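PDB 6O59: germination protein from Bacillus megaterium, which forms the A subunit of the spore germinant receptor GerK3, here its N-terminal domain, and probably takes part in sensing the nutrients that trigger germination. Local coordinates for residues A[30-44]-A[60-74]. Residues are numbered along the deposited sequence; the frame is centred on the assembly and turned at random.
Sequences RHFKIGVNNSLAAAI and LLQSLMKDNQKNDLN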
loop_
_atom_site.group_PDB
_atom_site.type_symbol
_atom_site.label_atom_id
_atom_site.label_comp_id
_atom_site.label_asym_id
_atom_site.label_seq_id
_atom_site.Cartn_x
_atom_site.Cartn_y
_atom_site.Cartn_z
ATOM N N ARG A 30 6.498 5.967 -9.649
ATOM C CA ARG A 30 6.434 6.684 -10.917
ATOM C C ARG A 30 7.838 7.116 -11.305
ATOM O O ARG A 30 8.432 7.968 -10.645
ATOM C CB ARG A 30 5.485 7.897 -10.851
ATOM C CG ARG A 30 4.040 7.564 -10.541
ATOM C CD ARG A 30 3.220 7.454 -11.788
ATOM N NE ARG A 30 1.822 7.780 -11.525
ATOM C CZ ARG A 30 0.846 6.886 -11.446
ATOM N NH1 ARG A 30 1.104 5.594 -11.622
ATOM N NH2 ARG A 30 -0.399 7.275 -11.211
ATOM N N HIS A 31 8.401 6.487 -12.330
ATOM C CA HIS A 31 9.724 6.878 -12.801
ATOM C C HIS A 31 9.618 8.095 -13.686
ATOM O O HIS A 31 8.677 8.206 -14.482
ATOM C CB HIS A 31 10.402 5.755 -13.582
ATOM C CG HIS A 31 10.783 4.589 -12.745
ATOM N ND1 HIS A 31 9.964 3.478 -12.646
ATOM C CD2 HIS A 31 11.887 4.392 -11.993
ATOM C CE1 HIS A 31 10.593 2.642 -11.840
ATOM N NE2 HIS A 31 11.755 3.150 -11.420
ATOM N N PHE A 32 10.576 9.004 -13.553
ATOM C CA PHE A 32 10.684 10.180 -14.397
ATOM C C PHE A 32 12.160 10.624 -14.480
ATOM O O PHE A 32 13.041 10.031 -13.838
ATOM C CB PHE A 32 9.744 11.310 -13.954
ATOM C CG PHE A 32 10.104 12.054 -12.695
ATOM C CD1 PHE A 32 9.780 11.540 -11.447
ATOM C CD2 PHE A 32 10.724 13.298 -12.759
ATOM C CE1 PHE A 32 10.101 12.241 -10.287
ATOM C CE2 PHE A 32 11.036 14.000 -11.597
ATOM C CZ PHE A 32 10.712 13.474 -10.371
ATOM N N LYS A 33 12.424 11.612 -15.336
ATOM C CA LYS A 33 13.760 12.121 -15.565
ATOM C C LYS A 33 13.777 13.617 -15.396
ATOM O O LYS A 33 12.793 14.299 -15.697
ATOM C CB LYS A 33 14.272 11.708 -16.946
ATOM C CG LYS A 33 15.368 10.669 -16.848
ATOM C CD LYS A 33 15.085 9.417 -17.642
ATOM C CE LYS A 33 16.202 8.423 -17.436
ATOM N NZ LYS A 33 15.835 7.067 -17.920
ATOM N N ILE A 34 14.894 14.116 -14.874
ATOM C CA ILE A 34 15.124 15.525 -14.624
ATOM C C ILE A 34 16.530 15.907 -15.161
ATOM O O ILE A 34 17.324 15.040 -15.550
ATOM C CB ILE A 34 14.885 15.819 -13.110
ATOM C CG1 ILE A 34 14.171 17.178 -12.911
ATOM C CG2 ILE A 34 16.127 15.673 -12.228
ATOM C CD1 ILE A 34 12.525 17.089 -12.890
ATOM N N GLY A 35 16.786 17.201 -15.232
ATOM C CA GLY A 35 18.047 17.716 -15.740
ATOM C C GLY A 35 17.923 18.257 -17.147
ATOM O O GLY A 35 16.842 18.189 -17.752
ATOM N N VAL A 36 19.043 18.795 -17.667
ATOM C CA VAL A 36 19.157 19.409 -18.995
ATOM C C VAL A 36 18.761 18.391 -20.096
ATOM O O VAL A 36 17.688 18.534 -20.696
ATOM C CB VAL A 36 20.573 20.013 -19.237
ATOM C CG1 VAL A 36 20.643 20.743 -20.580
ATOM C CG2 VAL A 36 20.977 20.951 -18.099
ATOM N N ASN A 37 19.603 17.357 -20.323
ATOM C CA ASN A 37 19.379 16.323 -21.339
ATOM C C ASN A 37 18.628 15.091 -20.769
ATOM O O ASN A 37 18.739 13.991 -21.328
ATOM C CB ASN A 37 20.724 15.904 -21.958
ATOM C CG ASN A 37 21.464 17.014 -22.667
ATOM O OD1 ASN A 37 20.902 18.056 -23.037
ATOM N ND2 ASN A 37 22.755 16.809 -22.878
ATOM N N ASN A 38 17.832 15.300 -19.681
ATOM C CA ASN A 38 17.044 14.289 -18.950
ATOM C C ASN A 38 17.948 13.103 -18.545
ATOM O O ASN A 38 17.594 11.933 -18.720
ATOM C CB ASN A 38 15.817 13.841 -19.763
ATOM C CG ASN A 38 14.833 14.959 -19.979
ATOM O OD1 ASN A 38 14.039 15.309 -19.094
ATOM N ND2 ASN A 38 14.882 15.561 -21.159
ATOM N N SER A 39 19.144 13.446 -18.028
ATOM C CA SER A 39 20.195 12.518 -17.605
ATOM C C SER A 39 19.953 11.981 -16.196
ATOM O O SER A 39 20.363 10.860 -15.892
ATOM C CB SER A 39 21.551 13.217 -17.645
ATOM O OG SER A 39 21.624 14.273 -16.698
ATOM N N LEU A 40 19.325 12.790 -15.335
ATOM C CA LEU A 40 19.127 12.407 -13.955
ATOM C C LEU A 40 17.789 11.712 -13.736
ATOM O O LEU A 40 16.734 12.323 -13.887
ATOM C CB LEU A 40 19.258 13.645 -13.066
ATOM C CG LEU A 40 19.637 13.423 -11.615
ATOM C CD1 LEU A 40 20.992 12.765 -11.481
ATOM C CD2 LEU A 40 19.658 14.732 -10.890
ATOM N N ALA A 41 17.843 10.425 -13.367
ATOM C CA ALA A 41 16.661 9.629 -13.073
ATOM C C ALA A 41 16.141 9.971 -11.690
ATOM O O ALA A 41 16.929 10.172 -10.769
ATOM C CB ALA A 41 16.986 8.150 -13.155
ATOM N N ALA A 42 14.813 10.060 -11.552
ATOM C CA ALA A 42 14.124 10.329 -10.294
ATOM C C ALA A 42 12.858 9.487 -10.210
ATOM O O ALA A 42 12.428 8.923 -11.217
ATOM C CB ALA A 42 13.799 11.812 -10.176
ATOM N N ALA A 43 12.283 9.360 -9.009
ATOM C CA ALA A 43 11.051 8.592 -8.806
ATOM C C ALA A 43 10.152 9.201 -7.740
ATOM O O ALA A 43 10.655 9.762 -6.755
ATOM C CB ALA A 43 11.371 7.145 -8.434
ATOM N N ILE A 44 8.814 9.077 -7.950
ATOM C CA ILE A 44 7.770 9.425 -6.978
ATOM C C ILE A 44 7.268 8.112 -6.393
ATOM O O ILE A 44 6.871 7.212 -7.149
ATOM C CB ILE A 44 6.584 10.285 -7.493
ATOM C CG1 ILE A 44 6.992 11.218 -8.653
ATOM C CG2 ILE A 44 5.934 11.051 -6.319
ATOM C CD1 ILE A 44 5.828 11.968 -9.339
ATOM N N LEU A 60 6.144 17.379 -11.265
ATOM C CA LEU A 60 7.269 16.486 -11.462
ATOM C C LEU A 60 7.264 15.784 -12.805
ATOM O O LEU A 60 8.246 15.903 -13.542
ATOM C CB LEU A 60 7.304 15.449 -10.334
ATOM C CG LEU A 60 7.694 15.989 -8.948
ATOM C CD1 LEU A 60 7.497 14.930 -7.876
ATOM C CD2 LEU A 60 9.139 16.548 -8.931
ATOM N N LEU A 61 6.169 15.075 -13.134
ATOM C CA LEU A 61 6.049 14.266 -14.342
ATOM C C LEU A 61 5.805 15.077 -15.618
ATOM O O LEU A 61 5.982 14.528 -16.707
ATOM C CB LEU A 61 4.973 13.188 -14.173
ATOM C CG LEU A 61 5.126 12.264 -12.962
ATOM C CD1 LEU A 61 3.962 11.320 -12.849
ATOM C CD2 LEU A 61 6.414 11.492 -13.000
ATOM N N GLN A 62 5.437 16.359 -15.517
ATOM C CA GLN A 62 5.290 17.180 -16.729
ATOM C C GLN A 62 6.440 18.172 -16.806
ATOM O O GLN A 62 6.533 18.900 -17.790
ATOM C CB GLN A 62 3.945 17.923 -16.794
ATOM C CG GLN A 62 2.716 17.041 -16.927
ATOM C CD GLN A 62 1.433 17.744 -16.544
ATOM O OE1 GLN A 62 0.528 17.127 -15.977
ATOM N NE2 GLN A 62 1.308 19.038 -16.852
ATOM N N SER A 63 7.329 18.176 -15.767
ATOM C CA SER A 63 8.497 19.055 -15.559
ATOM C C SER A 63 8.048 20.521 -15.684
ATOM O O SER A 63 8.330 21.188 -16.685
ATOM C CB SER A 63 9.640 18.706 -16.510
ATOM O OG SER A 63 10.856 19.278 -16.059
ATOM N N LEU A 64 7.287 20.989 -14.674
ATOM C CA LEU A 64 6.654 22.310 -14.660
ATOM C C LEU A 64 7.512 23.415 -13.999
ATOM O O LEU A 64 7.035 24.546 -13.839
ATOM C CB LEU A 64 5.273 22.200 -13.979
ATOM C CG LEU A 64 4.000 22.178 -14.875
ATOM C CD1 LEU A 64 4.187 21.382 -16.164
ATOM C CD2 LEU A 64 2.803 21.645 -14.113
ATOM N N MET A 65 8.798 23.115 -13.718
ATOM C CA MET A 65 9.758 24.049 -13.125
ATOM C C MET A 65 10.244 25.123 -14.147
ATOM O O MET A 65 9.975 26.306 -13.939
ATOM C CB MET A 65 10.952 23.257 -12.550
ATOM C CG MET A 65 11.992 24.115 -11.849
ATOM S SD MET A 65 13.571 23.254 -11.661
ATOM C CE MET A 65 13.508 22.872 -9.965
ATOM N N LYS A 66 10.966 24.694 -15.218
ATOM C CA LYS A 66 11.640 25.479 -16.287
ATOM C C LYS A 66 10.999 26.901 -16.573
ATOM O O LYS A 66 9.793 26.973 -16.831
ATOM C CB LYS A 66 11.764 24.657 -17.605
ATOM C CG LYS A 66 10.463 24.383 -18.379
ATOM C CD LYS A 66 10.332 22.944 -18.867
ATOM C CE LYS A 66 9.136 22.807 -19.783
ATOM N NZ LYS A 66 8.678 21.399 -19.906
ATOM N N ASP A 67 11.773 28.031 -16.520
ATOM C CA ASP A 67 13.203 28.201 -16.211
ATOM C C ASP A 67 13.537 27.812 -14.749
ATOM O O ASP A 67 12.626 27.577 -13.949
ATOM C CB ASP A 67 13.601 29.671 -16.467
ATOM C CG ASP A 67 14.975 30.070 -15.953
ATOM O OD1 ASP A 67 15.968 29.825 -16.667
ATOM O OD2 ASP A 67 15.056 30.594 -14.818
ATOM N N ASN A 68 14.862 27.780 -14.425
ATOM C CA ASN A 68 15.560 27.435 -13.172
ATOM C C ASN A 68 16.005 25.975 -13.217
ATOM O O ASN A 68 16.820 25.545 -12.395
ATOM C CB ASN A 68 14.782 27.762 -11.896
ATOM C CG ASN A 68 15.302 28.998 -11.207
ATOM O OD1 ASN A 68 15.517 30.054 -11.826
ATOM N ND2 ASN A 68 15.525 28.891 -9.904
ATOM N N GLN A 69 15.515 25.248 -14.245
ATOM C CA GLN A 69 15.860 23.874 -14.603
ATOM C C GLN A 69 17.305 23.884 -15.129
ATOM O O GLN A 69 18.011 22.875 -15.070
ATOM C CB GLN A 69 14.865 23.381 -15.672
ATOM C CG GLN A 69 14.540 21.897 -15.626
ATOM C CD GLN A 69 13.247 21.588 -16.354
ATOM O OE1 GLN A 69 12.147 21.736 -15.810
ATOM N NE2 GLN A 69 13.344 21.150 -17.601
ATOM N N LYS A 70 17.734 25.066 -15.618
ATOM C CA LYS A 70 19.056 25.379 -16.147
ATOM C C LYS A 70 19.922 26.017 -15.046
ATOM O O LYS A 70 21.130 25.758 -15.019
ATOM C CB LYS A 70 18.921 26.303 -17.390
ATOM C CG LYS A 70 20.176 27.075 -17.851
ATOM C CD LYS A 70 21.325 26.207 -18.397
ATOM C CE LYS A 70 21.200 25.873 -19.865
ATOM N NZ LYS A 70 20.364 24.664 -20.085
ATOM N N ASN A 71 19.308 26.836 -14.142
ATOM C CA ASN A 71 19.990 27.527 -13.028
ATOM C C ASN A 71 20.901 26.545 -12.286
ATOM O O ASN A 71 22.114 26.773 -12.221
ATOM C CB ASN A 71 18.989 28.185 -12.077
ATOM C CG ASN A 71 19.621 29.168 -11.127
ATOM O OD1 ASN A 71 19.928 30.310 -11.490
ATOM N ND2 ASN A 71 19.826 28.744 -9.887
ATOM N N ASP A 72 20.329 25.429 -11.796
ATOM C CA ASP A 72 21.105 24.342 -11.223
ATOM C C ASP A 72 21.004 23.206 -12.199
ATOM O O ASP A 72 19.937 22.604 -12.368
ATOM C CB ASP A 72 20.671 23.933 -9.804
ATOM C CG ASP A 72 21.340 22.662 -9.281
ATOM O OD1 ASP A 72 20.625 21.657 -9.068
ATOM O OD2 ASP A 72 22.579 22.676 -9.087
ATOM N N LEU A 73 22.114 22.964 -12.895
ATOM C CA LEU A 73 22.235 21.917 -13.900
ATOM C C LEU A 73 22.394 20.544 -13.195
ATOM O O LEU A 73 23.398 19.839 -13.362
ATOM C CB LEU A 73 23.364 22.212 -14.931
ATOM C CG LEU A 73 24.702 22.775 -14.435
ATOM C CD1 LEU A 73 25.851 22.167 -15.203
ATOM C CD2 LEU A 73 24.742 24.296 -14.550
ATOM N N ASN A 74 21.367 20.211 -12.378
ATOM C CA ASN A 74 21.103 18.982 -11.631
ATOM C C ASN A 74 22.309 18.398 -10.838
ATOM O O ASN A 74 23.262 19.099 -10.493
ATOM C CB ASN A 74 20.518 17.900 -12.596
ATOM C CG ASN A 74 21.439 17.360 -13.689
ATOM O OD1 ASN A 74 22.231 16.431 -13.479
ATOM N ND2 ASN A 74 21.329 17.907 -14.896
#
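Phe32 and Leu61 bring the antiparallel hairpin of strands 27-34 and 40-47 to within 6.2 Å, CA to CA, of the last turn of helix 54-62, and farther along Gly35 CA and Asn74 CA are 5.3 Å apart. No hydrogen bond joins the two segments. Beside the helix the contact is apolar and centres on the Phe32 ring. Leu60 CB sits over one face, toward its rim, a CH-pi contact 4.3 Å from the ring centroid. Ala42 CB, from the paired strand, lies against the opposite face, also toward the rim. A chi1 of 73° lays the ring between these two carbons. Leu60 CD2 also reaches Phe32 CZ at 3.7 Å. Leu61 crosses Phe32 at about a right angle, with CD2 3.5 Å from Phe32 CB. The tip of Ile44 meets that of Leu61, and Ile44 CD1 is 3.7 Å from Leu60 CD1 as well. Leu61 CD1 lies at the edge of the Arg30 guanidinium, near its plane.

After the helix, Ser63 turns the chain with positive phi in a Schellman motif. Its OG donates to Gln69 OE1 (2.8 Å), and Lys66 N reaches the same oxygen from the opposite face of the amide plane. Two bonds thus tie the loop back on itself. A second patch lies by the hairpin turn. There Asn74 packs against Gly35, its CB 3.7 Å from Leu40 CD2, and Val36 lies alongside Leu73.

Helix 54-62 and the loop after it thus pack on a beta-hairpin at the edge of a five-stranded antiparallel sheet, where strand 27-34 is outermost within this chain and strand 40-47 also pairs with strand 110-114. Arg30 NE bonds to Gln57 of helix 54-62. Helix 10-20 touches His31, Ala41 and Ala43, while helix 78-86 meets Leu40, Met65 and Asp72.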